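Local structure of 2-hydroxyisobutyryl-CoA synthetase (Aquincola tertiaricarbonis, 6HDY) at residues A[32-46]-A[351-363]. The protein belongs to the ANL superfamily of adenylate-forming (AMP-binding) enzymes, built from a large N-terminal domain and a smaller, separate C-terminal domain. Residues are numbered along the deposited sequence; the frame is centred on the assembly and turned at random.
With SO4 (sulfate ion), chain E.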
loop_
_atom_site.group_PDB
_atom_site.type_symbol
_atom_site.label_atom_id
_atom_site.label_comp_id
_atom_site.label_asym_id
_atom_site.label_seq_id
_atom_site.Cartn_x
_atom_site.Cartn_y
_atom_site.Cartn_z
ATOM N N ARG A 32 30.933 -7.860 -1.322
ATOM C CA ARG A 32 30.435 -6.532 -0.967
ATOM C C ARG A 32 29.486 -5.998 -2.084
ATOM O O ARG A 32 28.539 -5.221 -1.812
ATOM C CB ARG A 32 31.618 -5.574 -0.795
ATOM C CG ARG A 32 31.209 -4.136 -0.496
ATOM C CD ARG A 32 32.420 -3.241 -0.370
ATOM N NE ARG A 32 33.246 -3.671 0.755
ATOM C CZ ARG A 32 34.467 -3.224 1.007
ATOM N NH1 ARG A 32 35.139 -3.673 2.060
ATOM N NH2 ARG A 32 35.037 -2.336 0.196
ATOM N N TYR A 33 29.782 -6.412 -3.336
ATOM C CA TYR A 33 29.098 -5.954 -4.542
ATOM C C TYR A 33 28.175 -7.009 -5.141
ATOM O O TYR A 33 28.520 -8.195 -5.170
ATOM C CB TYR A 33 30.126 -5.506 -5.600
ATOM C CG TYR A 33 31.363 -4.857 -5.016
ATOM C CD1 TYR A 33 31.352 -3.523 -4.610
ATOM C CD2 TYR A 33 32.549 -5.571 -4.873
ATOM C CE1 TYR A 33 32.483 -2.924 -4.059
ATOM C CE2 TYR A 33 33.696 -4.974 -4.350
ATOM C CZ TYR A 33 33.657 -3.651 -3.943
ATOM O OH TYR A 33 34.782 -3.061 -3.425
ATOM N N TRP A 34 26.997 -6.564 -5.618
ATOM C CA TRP A 34 26.017 -7.395 -6.305
ATOM C C TRP A 34 26.602 -7.687 -7.684
ATOM O O TRP A 34 26.645 -8.850 -8.091
ATOM C CB TRP A 34 24.655 -6.678 -6.398
ATOM C CG TRP A 34 23.588 -7.457 -7.120
ATOM C CD1 TRP A 34 23.404 -7.537 -8.469
ATOM C CD2 TRP A 34 22.490 -8.165 -6.525
ATOM N NE1 TRP A 34 22.292 -8.300 -8.754
ATOM C CE2 TRP A 34 21.709 -8.693 -7.578
ATOM C CE3 TRP A 34 22.071 -8.382 -5.198
ATOM C CZ2 TRP A 34 20.545 -9.436 -7.350
ATOM C CZ3 TRP A 34 20.934 -9.143 -4.975
ATOM C CH2 TRP A 34 20.192 -9.671 -6.043
ATOM N N PHE A 35 27.089 -6.634 -8.379
ATOM C CA PHE A 35 27.751 -6.782 -9.674
ATOM C C PHE A 35 29.179 -6.223 -9.578
ATOM O O PHE A 35 29.381 -5.033 -9.823
ATOM C CB PHE A 35 26.948 -6.145 -10.819
ATOM C CG PHE A 35 25.687 -6.879 -11.223
ATOM C CD1 PHE A 35 25.663 -8.269 -11.305
ATOM C CD2 PHE A 35 24.536 -6.175 -11.573
ATOM C CE1 PHE A 35 24.519 -8.941 -11.739
ATOM C CE2 PHE A 35 23.386 -6.846 -11.989
ATOM C CZ PHE A 35 23.381 -8.226 -12.066
ATOM N N PRO A 36 30.182 -7.065 -9.194
ATOM C CA PRO A 36 31.559 -6.558 -9.061
ATOM C C PRO A 36 32.082 -5.749 -10.252
ATOM O O PRO A 36 32.639 -4.674 -10.027
ATOM C CB PRO A 36 32.392 -7.831 -8.820
ATOM C CG PRO A 36 31.415 -8.802 -8.200
ATOM C CD PRO A 36 30.094 -8.503 -8.844
ATOM N N ARG A 37 31.889 -6.238 -11.505
ATOM C CA ARG A 37 32.379 -5.545 -12.704
ATOM C C ARG A 37 31.743 -4.199 -12.904
ATOM O O ARG A 37 32.459 -3.209 -12.817
ATOM C CB ARG A 37 32.279 -6.403 -13.984
ATOM C CG ARG A 37 32.853 -5.737 -15.251
ATOM C CD ARG A 37 34.361 -5.500 -15.161
ATOM N NE ARG A 37 34.907 -4.838 -16.348
ATOM C CZ ARG A 37 36.072 -4.189 -16.375
ATOM N NH1 ARG A 37 36.502 -3.630 -17.502
ATOM N NH2 ARG A 37 36.802 -4.076 -15.271
ATOM N N ARG A 38 30.403 -4.147 -13.121
ATOM C CA ARG A 38 29.651 -2.904 -13.345
ATOM C C ARG A 38 29.918 -1.825 -12.283
ATOM O O ARG A 38 30.080 -0.652 -12.625
ATOM C CB ARG A 38 28.153 -3.193 -13.461
ATOM C CG ARG A 38 27.758 -3.879 -14.773
ATOM C CD ARG A 38 26.315 -4.391 -14.784
ATOM N NE ARG A 38 25.340 -3.301 -14.815
ATOM C CZ ARG A 38 24.087 -3.406 -15.248
ATOM N NH1 ARG A 38 23.635 -4.558 -15.724
ATOM N NH2 ARG A 38 23.276 -2.357 -15.203
ATOM N N GLU A 39 30.047 -2.251 -11.014
ATOM C CA GLU A 39 30.227 -1.403 -9.837
ATOM C C GLU A 39 31.661 -0.908 -9.569
ATOM O O GLU A 39 31.821 0.193 -9.037
ATOM C CB GLU A 39 29.681 -2.125 -8.587
ATOM C CG GLU A 39 28.183 -2.438 -8.644
ATOM C CD GLU A 39 27.593 -3.140 -7.434
ATOM O OE1 GLU A 39 26.519 -3.772 -7.559
ATOM O OE2 GLU A 39 28.193 -3.034 -6.345
ATOM N N THR A 40 32.686 -1.732 -9.874
ATOM C CA THR A 40 34.067 -1.401 -9.575
ATOM C C THR A 40 34.977 -1.260 -10.812
ATOM O O THR A 40 36.147 -0.999 -10.610
ATOM C CB THR A 40 34.689 -2.395 -8.550
ATOM O OG1 THR A 40 34.977 -3.643 -9.178
ATOM C CG2 THR A 40 33.829 -2.611 -7.321
ATOM N N MET A 41 34.466 -1.399 -12.063
ATOM C CA MET A 41 35.276 -1.250 -13.293
ATOM C C MET A 41 35.877 0.158 -13.469
ATOM O O MET A 41 35.290 1.104 -12.946
ATOM C CB MET A 41 34.444 -1.594 -14.537
ATOM C CG MET A 41 33.354 -0.577 -14.878
ATOM S SD MET A 41 32.138 -1.290 -16.005
ATOM C CE MET A 41 33.124 -1.470 -17.493
ATOM N N PRO A 42 36.987 0.361 -14.248
ATOM C CA PRO A 42 37.483 1.739 -14.456
ATOM C C PRO A 42 36.378 2.616 -15.067
ATOM O O PRO A 42 35.717 2.180 -16.001
ATOM C CB PRO A 42 38.695 1.549 -15.388
ATOM C CG PRO A 42 39.107 0.141 -15.194
ATOM C CD PRO A 42 37.827 -0.617 -14.968
ATOM N N ALA A 43 36.127 3.811 -14.477
ATOM C CA ALA A 43 35.059 4.760 -14.849
ATOM C C ALA A 43 35.025 5.124 -16.333
ATOM O O ALA A 43 33.940 5.291 -16.886
ATOM C CB ALA A 43 35.137 6.017 -13.992
ATOM N N ALA A 44 36.204 5.199 -16.974
ATOM C CA ALA A 44 36.384 5.495 -18.400
ATOM C C ALA A 44 35.888 4.344 -19.274
ATOM O O ALA A 44 35.419 4.587 -20.386
ATOM C CB ALA A 44 37.858 5.778 -18.691
ATOM N N GLU A 45 36.003 3.096 -18.766
ATOM C CA GLU A 45 35.542 1.863 -19.416
ATOM C C GLU A 45 34.004 1.812 -19.373
ATOM O O GLU A 45 33.372 1.398 -20.353
ATOM C CB GLU A 45 36.112 0.629 -18.690
ATOM C CG GLU A 45 37.524 0.232 -19.093
ATOM C CD GLU A 45 37.614 -0.679 -20.303
ATOM O OE1 GLU A 45 38.561 -0.495 -21.100
ATOM O OE2 GLU A 45 36.744 -1.571 -20.461
ATOM N N ARG A 46 33.416 2.232 -18.231
ATOM C CA ARG A 46 31.967 2.254 -18.022
ATOM C C ARG A 46 31.330 3.350 -18.864
ATOM O O ARG A 46 30.291 3.105 -19.475
ATOM C CB ARG A 46 31.612 2.452 -16.542
ATOM C CG ARG A 46 30.157 2.086 -16.238
ATOM C CD ARG A 46 29.689 2.640 -14.919
ATOM N NE ARG A 46 30.237 1.892 -13.788
ATOM C CZ ARG A 46 31.218 2.327 -13.007
ATOM N NH1 ARG A 46 31.769 3.513 -13.221
ATOM N NH2 ARG A 46 31.637 1.592 -11.988
ATOM N N ASP A 351 36.173 11.568 -6.461
ATOM C CA ASP A 351 37.300 11.008 -5.718
ATOM C C ASP A 351 36.972 9.573 -5.296
ATOM O O ASP A 351 35.808 9.182 -5.306
ATOM C CB ASP A 351 37.635 11.893 -4.515
ATOM C CG ASP A 351 37.919 13.321 -4.920
ATOM O OD1 ASP A 351 38.557 13.525 -5.980
ATOM O OD2 ASP A 351 37.469 14.239 -4.204
ATOM N N GLU A 352 38.014 8.796 -4.936
ATOM C CA GLU A 352 37.945 7.398 -4.488
ATOM C C GLU A 352 36.871 7.228 -3.397
ATOM O O GLU A 352 36.736 8.091 -2.525
ATOM C CB GLU A 352 39.331 6.980 -3.955
ATOM C CG GLU A 352 39.621 5.490 -4.007
ATOM C CD GLU A 352 41.027 5.091 -3.593
ATOM O OE1 GLU A 352 41.456 5.480 -2.482
ATOM O OE2 GLU A 352 41.685 4.354 -4.365
ATOM N N ASN A 353 36.090 6.137 -3.466
ATOM C CA ASN A 353 35.042 5.878 -2.488
ATOM C C ASN A 353 35.461 4.783 -1.524
ATOM O O ASN A 353 36.085 3.822 -1.979
ATOM C CB ASN A 353 33.727 5.528 -3.186
ATOM C CG ASN A 353 33.222 6.649 -4.059
ATOM O OD1 ASN A 353 32.946 7.753 -3.584
ATOM N ND2 ASN A 353 33.096 6.395 -5.354
ATOM N N PRO A 354 35.118 4.893 -0.205
ATOM C CA PRO A 354 35.513 3.833 0.763
ATOM C C PRO A 354 35.053 2.408 0.407
ATOM O O PRO A 354 35.762 1.448 0.737
ATOM C CB PRO A 354 34.923 4.307 2.101
ATOM C CG PRO A 354 34.658 5.757 1.924
ATOM C CD PRO A 354 34.397 5.998 0.467
ATOM N N CYS A 355 33.894 2.265 -0.274
ATOM C CA CYS A 355 33.388 0.959 -0.704
ATOM C C CYS A 355 34.175 0.411 -1.907
ATOM O O CYS A 355 34.156 -0.793 -2.146
ATOM C CB CYS A 355 31.883 0.990 -0.969
ATOM S SG CYS A 355 31.383 2.014 -2.376
ATOM N N GLY A 356 34.896 1.289 -2.610
ATOM C CA GLY A 356 35.672 0.912 -3.786
ATOM C C GLY A 356 34.889 0.926 -5.091
ATOM O O GLY A 356 35.393 0.467 -6.120
ATOM N N ARG A 357 33.647 1.439 -5.067
ATOM C CA ARG A 357 32.837 1.584 -6.277
ATOM C C ARG A 357 33.346 2.814 -7.037
ATOM O O ARG A 357 33.572 3.882 -6.440
ATOM C CB ARG A 357 31.334 1.668 -5.956
ATOM C CG ARG A 357 30.729 0.300 -5.599
ATOM C CD ARG A 357 29.304 0.405 -5.087
ATOM N NE ARG A 357 28.737 -0.904 -4.757
ATOM C CZ ARG A 357 28.764 -1.472 -3.554
ATOM N NH1 ARG A 357 28.196 -2.643 -3.357
ATOM N NH2 ARG A 357 29.364 -0.866 -2.538
ATOM N N THR A 358 33.590 2.644 -8.340
ATOM C CA THR A 358 34.152 3.695 -9.203
ATOM C C THR A 358 33.066 4.612 -9.813
ATOM O O THR A 358 33.000 4.778 -11.034
ATOM C CB THR A 358 34.985 3.021 -10.283
ATOM O OG1 THR A 358 34.148 2.052 -10.888
ATOM C CG2 THR A 358 36.264 2.355 -9.741
ATOM N N TYR A 359 32.228 5.215 -8.955
ATOM C CA TYR A 359 31.117 6.079 -9.356
ATOM C C TYR A 359 31.307 7.524 -8.877
ATOM O O TYR A 359 31.857 7.707 -7.779
ATOM C CB TYR A 359 29.800 5.583 -8.697
ATOM C CG TYR A 359 29.211 4.284 -9.209
ATOM C CD1 TYR A 359 29.036 4.062 -10.574
ATOM C CD2 TYR A 359 28.721 3.327 -8.327
ATOM C CE1 TYR A 359 28.427 2.899 -11.045
ATOM C CE2 TYR A 359 28.137 2.148 -8.789
ATOM C CZ TYR A 359 28.009 1.932 -10.150
ATOM O OH TYR A 359 27.466 0.756 -10.603
ATOM N N PRO A 360 30.709 8.539 -9.581
ATOM C CA PRO A 360 30.697 9.911 -9.035
ATOM C C PRO A 360 29.808 9.901 -7.789
ATOM O O PRO A 360 28.963 9.004 -7.624
ATOM C CB PRO A 360 30.039 10.742 -10.146
ATOM C CG PRO A 360 30.112 9.887 -11.369
ATOM C CD PRO A 360 29.980 8.488 -10.860
ATOM N N ARG A 361 30.021 10.867 -6.903
ATOM C CA ARG A 361 29.338 10.947 -5.628
ATOM C C ARG A 361 28.670 12.308 -5.427
ATOM O O ARG A 361 29.146 13.321 -5.928
ATOM C CB ARG A 361 30.391 10.708 -4.514
ATOM C CG ARG A 361 29.853 10.491 -3.107
ATOM C CD ARG A 361 30.989 10.164 -2.154
ATOM N NE ARG A 361 30.501 9.597 -0.891
ATOM C CZ ARG A 361 31.280 9.145 0.089
ATOM N NH1 ARG A 361 32.604 9.179 -0.032
ATOM N NH2 ARG A 361 30.742 8.672 1.206
ATOM N N LEU A 362 27.596 12.316 -4.637
ATOM C CA LEU A 362 26.887 13.480 -4.133
ATOM C C LEU A 362 27.210 13.429 -2.620
ATOM O O LEU A 362 26.455 12.823 -1.846
ATOM C CB LEU A 362 25.376 13.403 -4.422
ATOM C CG LEU A 362 24.955 13.072 -5.869
ATOM C CD1 LEU A 362 23.430 13.065 -6.011
ATOM C CD2 LEU A 362 25.575 14.036 -6.881
ATOM N N PRO A 363 28.386 13.990 -2.207
ATOM C CA PRO A 363 28.831 13.867 -0.801
ATOM C C PRO A 363 27.904 14.408 0.282
ATOM O O PRO A 363 28.024 14.005 1.452
ATOM C CB PRO A 363 30.160 14.627 -0.788
ATOM C CG PRO A 363 30.599 14.665 -2.179
ATOM C CD PRO A 363 29.379 14.732 -3.009
HETATM S S SO4 E . 35.023 9.566 2.362
HETATM O O1 SO4 E . 35.388 9.388 0.950
HETATM O O2 SO4 E . 33.689 9.030 2.636
HETATM O O3 SO4 E . 35.986 8.857 3.205
HETATM O O4 SO4 E . 35.032 10.995 2.676
HETATM O O HOH W 1 25.905 -3.949 -4.445
#
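Arg357 and Glu39 form the salt bridge at the heart of this contact, in which a loop that includes the type I beta turn Asn353-Gly356 docks against the short helix 36-40 near the N-terminus of the chain, in this adenylate-forming (ANL) enzyme. Their side chains run side by side, and NE of Arg357 reaches OE2 of Glu39 at 2.7 Å, from above the carboxylate plane. Over one face of the same guanidinium lies the ring edge of Tyr33, with CD1 3.5 Å from CZ of Arg357 and the two planes 71° apart. An arginine suits this place because its flat group can receive an aromatic edge while its rim donates: NH2 to SG of Cys355, in plane, and NH1 weakly to O of Arg32.

Tyr33 also gives its OH to O of Cys355, in the carbonyl plane. That oxygen takes a second bond, 2.9 Å from NH2 of Arg32, which comes from above the plane. Gly356 closes the turn with a positive phi, which glycine adopts readily, and its bare CA lies 4.1 Å from OH of Tyr33.

Farther along, N of Thr358 donates to O of Glu39. Arg46 straddles Thr358 end-on: NH1 binds the backbone O, NH2 binds OG1, and CE1 of Tyr359 lies over one guanidinium face, the planes 36° apart. With chi1 at 53°, OG1 of Thr358 is placed to accept from Arg46 and donate to O of Met41.

OE1 of Glu39 takes the backbone N-H of Phe35 and, beyond the two segments, a salt bridge from Arg153; the Tyr359 hydroxyl is hydrogen-bonded to Asp302. Arg46 is itself steadied by its own segment, its NE and NH2 each lying 2.8 Å from O of Arg38.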